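Local atomic coordinates of YfkN protein (Bacillus subtilis subsp. subtilis, PDB entry 3GVE), a protein that belongs to the calcineurin-like phosphoesterase family and carries a manganese ion and a magnesium ion bound side by side at its metal centre. Residues I83-I93 with D116-A125. Numbering follows the deposited sequence.
Sequences IISGTKTHPII and DFLDGTIKGA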
loop_
_atom_site.group_PDB
_atom_site.type_symbol
_atom_site.label_atom_id
_atom_site.label_comp_id
_atom_site.label_asym_id
_atom_site.label_seq_id
_atom_site.Cartn_x
_atom_site.Cartn_y
_atom_site.Cartn_z
ATOM N N ILE A 83 16.286 -15.412 -14.743
ATOM C CA ILE A 83 16.750 -14.946 -13.447
ATOM C C ILE A 83 17.146 -16.163 -12.604
ATOM O O ILE A 83 18.180 -16.174 -11.964
ATOM C CB ILE A 83 15.695 -14.044 -12.771
ATOM C CG1 ILE A 83 15.626 -12.691 -13.494
ATOM C CG2 ILE A 83 16.017 -13.851 -11.285
ATOM C CD1 ILE A 83 14.420 -11.774 -13.083
ATOM N N ILE A 84 16.341 -17.212 -12.662
ATOM C CA ILE A 84 16.617 -18.424 -11.891
ATOM C C ILE A 84 17.950 -19.085 -12.268
ATOM O O ILE A 84 18.708 -19.494 -11.408
ATOM C CB ILE A 84 15.444 -19.405 -12.006
ATOM C CG1 ILE A 84 14.309 -18.945 -11.087
ATOM C CG2 ILE A 84 15.868 -20.820 -11.671
ATOM C CD1 ILE A 84 13.049 -19.752 -11.212
ATOM N N SER A 85 18.226 -19.130 -13.559
ATOM C CA SER A 85 19.430 -19.753 -14.094
ATOM C C SER A 85 20.645 -18.849 -13.940
ATOM O O SER A 85 21.776 -19.298 -14.063
ATOM C CB SER A 85 19.226 -20.102 -15.571
ATOM O OG SER A 85 19.254 -18.954 -16.388
ATOM N N GLY A 86 20.401 -17.564 -13.680
ATOM C CA GLY A 86 21.477 -16.597 -13.534
ATOM C C GLY A 86 21.889 -16.006 -14.864
ATOM O O GLY A 86 22.811 -15.224 -14.952
ATOM N N THR A 87 21.179 -16.393 -15.899
ATOM C CA THR A 87 21.343 -15.859 -17.235
ATOM C C THR A 87 21.045 -14.356 -17.374
ATOM O O THR A 87 21.733 -13.641 -18.065
ATOM C CB THR A 87 20.476 -16.676 -18.235
ATOM O OG1 THR A 87 21.026 -18.012 -18.415
ATOM C CG2 THR A 87 20.188 -15.882 -19.578
ATOM N N LYS A 88 19.995 -13.895 -16.703
ATOM C CA LYS A 88 19.666 -12.483 -16.697
ATOM C C LYS A 88 19.731 -12.042 -15.265
ATOM O O LYS A 88 19.337 -12.767 -14.385
ATOM C CB LYS A 88 18.249 -12.256 -17.196
ATOM C CG LYS A 88 18.146 -11.945 -18.668
ATOM C CD LYS A 88 16.698 -11.692 -19.059
ATOM C CE LYS A 88 16.297 -12.515 -20.275
ATOM N NZ LYS A 88 16.067 -11.685 -21.455
ATOM N N THR A 89 20.248 -10.851 -15.044
ATOM C CA THR A 89 20.208 -10.242 -13.719
ATOM C C THR A 89 18.816 -9.655 -13.459
ATOM O O THR A 89 18.239 -9.020 -14.313
ATOM C CB THR A 89 21.228 -9.113 -13.627
ATOM O OG1 THR A 89 22.522 -9.631 -13.931
ATOM C CG2 THR A 89 21.253 -8.505 -12.225
ATOM N N HIS A 90 18.276 -9.858 -12.270
ATOM C CA HIS A 90 17.003 -9.219 -11.930
ATOM C C HIS A 90 17.188 -7.707 -12.150
ATOM O O HIS A 90 18.127 -7.136 -11.648
ATOM C CB HIS A 90 16.662 -9.510 -10.467
ATOM C CG HIS A 90 15.259 -9.146 -10.089
ATOM N ND1 HIS A 90 14.757 -7.872 -10.237
ATOM C CD2 HIS A 90 14.251 -9.893 -9.587
ATOM C CE1 HIS A 90 13.504 -7.847 -9.833
ATOM N NE2 HIS A 90 13.174 -9.058 -9.428
ATOM N N PRO A 91 16.282 -7.065 -12.886
ATOM C CA PRO A 91 16.431 -5.631 -13.181
ATOM C C PRO A 91 16.567 -4.748 -11.932
ATOM O O PRO A 91 17.278 -3.774 -11.974
ATOM C CB PRO A 91 15.150 -5.307 -13.953
ATOM C CG PRO A 91 14.841 -6.557 -14.642
ATOM C CD PRO A 91 15.163 -7.644 -13.649
ATOM N N ILE A 92 15.907 -5.103 -10.836
ATOM C CA ILE A 92 16.080 -4.341 -9.603
ATOM C C ILE A 92 17.522 -4.484 -9.074
ATOM O O ILE A 92 18.155 -3.519 -8.672
ATOM C CB ILE A 92 15.046 -4.745 -8.548
ATOM C CG1 ILE A 92 13.666 -4.244 -8.987
ATOM C CG2 ILE A 92 15.437 -4.198 -7.176
ATOM C CD1 ILE A 92 12.531 -4.736 -8.118
ATOM N N ILE A 93 18.025 -5.708 -9.099
ATOM C CA ILE A 93 19.408 -5.971 -8.731
ATOM C C ILE A 93 20.400 -5.229 -9.646
ATOM O O ILE A 93 21.403 -4.735 -9.176
ATOM C CB ILE A 93 19.698 -7.492 -8.670
ATOM C CG1 ILE A 93 18.812 -8.165 -7.594
ATOM C CG2 ILE A 93 21.199 -7.768 -8.414
ATOM C CD1 ILE A 93 19.022 -7.622 -6.153
ATOM N N ASP A 116 13.122 -20.545 -5.382
ATOM C CA ASP A 116 13.995 -20.626 -6.550
ATOM C C ASP A 116 14.223 -19.248 -7.172
ATOM O O ASP A 116 15.336 -18.900 -7.497
ATOM C CB ASP A 116 13.456 -21.600 -7.602
ATOM C CG ASP A 116 13.519 -23.052 -7.161
ATOM O OD1 ASP A 116 14.248 -23.388 -6.220
ATOM O OD2 ASP A 116 12.817 -23.848 -7.788
ATOM N N PHE A 117 13.150 -18.469 -7.309
ATOM C CA PHE A 117 13.259 -17.133 -7.866
ATOM C C PHE A 117 14.138 -16.259 -6.985
ATOM O O PHE A 117 14.939 -15.502 -7.476
ATOM C CB PHE A 117 11.883 -16.510 -8.061
ATOM C CG PHE A 117 11.925 -15.166 -8.726
ATOM C CD1 PHE A 117 12.148 -15.051 -10.092
ATOM C CD2 PHE A 117 11.752 -14.014 -7.990
ATOM C CE1 PHE A 117 12.180 -13.814 -10.706
ATOM C CE2 PHE A 117 11.774 -12.792 -8.612
ATOM C CZ PHE A 117 11.989 -12.694 -9.970
ATOM N N LEU A 118 14.016 -16.411 -5.678
ATOM C CA LEU A 118 14.850 -15.646 -4.770
ATOM C C LEU A 118 16.331 -16.016 -4.923
ATOM O O LEU A 118 17.182 -15.160 -4.942
ATOM C CB LEU A 118 14.388 -15.828 -3.313
ATOM C CG LEU A 118 15.170 -15.039 -2.258
ATOM C CD1 LEU A 118 15.232 -13.558 -2.628
ATOM C CD2 LEU A 118 14.541 -15.227 -0.876
ATOM N N ASP A 119 16.620 -17.314 -5.004
ATOM C CA ASP A 119 17.993 -17.764 -5.220
ATOM C C ASP A 119 18.524 -17.168 -6.528
ATOM O O ASP A 119 19.635 -16.704 -6.579
ATOM C CB ASP A 119 18.088 -19.292 -5.276
ATOM C CG ASP A 119 18.020 -19.951 -3.900
ATOM O OD1 ASP A 119 18.311 -19.320 -2.874
ATOM O OD2 ASP A 119 17.675 -21.137 -3.881
ATOM N N GLY A 120 17.713 -17.183 -7.570
ATOM C CA GLY A 120 18.129 -16.646 -8.856
ATOM C C GLY A 120 18.392 -15.156 -8.784
ATOM O O GLY A 120 19.324 -14.654 -9.362
ATOM N N THR A 121 17.547 -14.452 -8.043
ATOM C CA THR A 121 17.680 -13.000 -7.859
ATOM C C THR A 121 19.005 -12.654 -7.189
ATOM O O THR A 121 19.701 -11.764 -7.616
ATOM C CB THR A 121 16.497 -12.440 -7.030
ATOM O OG1 THR A 121 15.298 -12.562 -7.783
ATOM C CG2 THR A 121 16.701 -10.968 -6.686
ATOM N N ILE A 122 19.340 -13.398 -6.140
ATOM C CA ILE A 122 20.573 -13.206 -5.395
ATOM C C ILE A 122 21.817 -13.454 -6.268
ATOM O O ILE A 122 22.815 -12.786 -6.102
ATOM C CB ILE A 122 20.575 -14.118 -4.128
ATOM C CG1 ILE A 122 19.525 -13.629 -3.131
ATOM C CG2 ILE A 122 21.927 -14.141 -3.465
ATOM C CD1 ILE A 122 19.202 -14.638 -2.014
ATOM N N LYS A 123 21.740 -14.415 -7.185
ATOM C CA LYS A 123 22.894 -14.792 -8.029
ATOM C C LYS A 123 23.484 -13.626 -8.800
ATOM O O LYS A 123 24.662 -13.577 -9.041
ATOM C CB LYS A 123 22.505 -15.855 -9.059
ATOM C CG LYS A 123 22.216 -17.211 -8.488
ATOM C CD LYS A 123 21.743 -18.190 -9.568
ATOM C CE LYS A 123 21.249 -19.454 -8.900
ATOM N NZ LYS A 123 20.997 -20.510 -9.853
ATOM N N GLY A 124 22.624 -12.710 -9.211
ATOM C CA GLY A 124 23.017 -11.559 -9.995
ATOM C C GLY A 124 23.598 -10.341 -9.240
ATOM O O GLY A 124 24.070 -9.416 -9.889
ATOM N N ALA A 125 23.505 -10.332 -7.885
ATOM C CA ALA A 125 24.039 -9.218 -7.125
ATOM C C ALA A 125 25.543 -9.253 -7.095
ATOM O O ALA A 125 26.160 -10.358 -6.805
ATOM C CB ALA A 125 23.469 -9.235 -5.751
HETATM O O HOH W 1 17.669 -20.394 -8.607
HETATM O O HOH W 2 20.099 -13.730 -11.954
HETATM O O HOH W 3 24.829 -9.514 -12.495
HETATM O O HOH W 4 19.760 -11.404 -10.350
#
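T121, in the helix of D116-A125, fits between I83, H90 and I93, and its branches divide the work. From CB, a chi1 of -67° sets OG1 beside the backbone N and leaves the CG2 methyl anti to it; the methyl meets I93 CG1 at 3.6 Å and also brushes the H90 ring. OG1 turns the other way: it donates back one helical turn to F117 O, 39° out of that carbonyl's plane, while T121 N reaches the same oxygen from the opposite face, so two donors grip it. OG1 also sits at the H90 ring edge, 3.4 Å from H90 CD2, and lies over one face of the F117 ring near its rim. The F117 and H90 rings meet rim to rim with planes at 63°, H90 CD2 lying 3.6 Å from F117 CZ. Helix capping helps fix H90's rotation: I92 N donates to H90 ND1 close to the ring plane. Closest backbone approach comes at G120, whose CA lies 3.1 Å from I83 O; with no side chain at G120, the backbones come together here, I84 CA and G120 CA 3.8 Å apart. I84 crosses D116 at a slant, CG1 against D116 O and F117 CA, CD1 near D116 CB. The extended K123 chain brings NZ to I84 O (2.9 Å) almost in line with its C=O bond, gripping a carbonyl at the end of a helix. Beyond G120, water 4 joins H90 N to T121 O, and water 3 joins T89 OG1 to G124 O, which N97 also holds. I93 CG2 presses tightly on A125 CA at 3.4 Å. The contact thus packs helix 115-123 and the residues just after it against the end of helix 70-85, the turn that follows and the start of helix 91-98, where P91 touches helix 322-340.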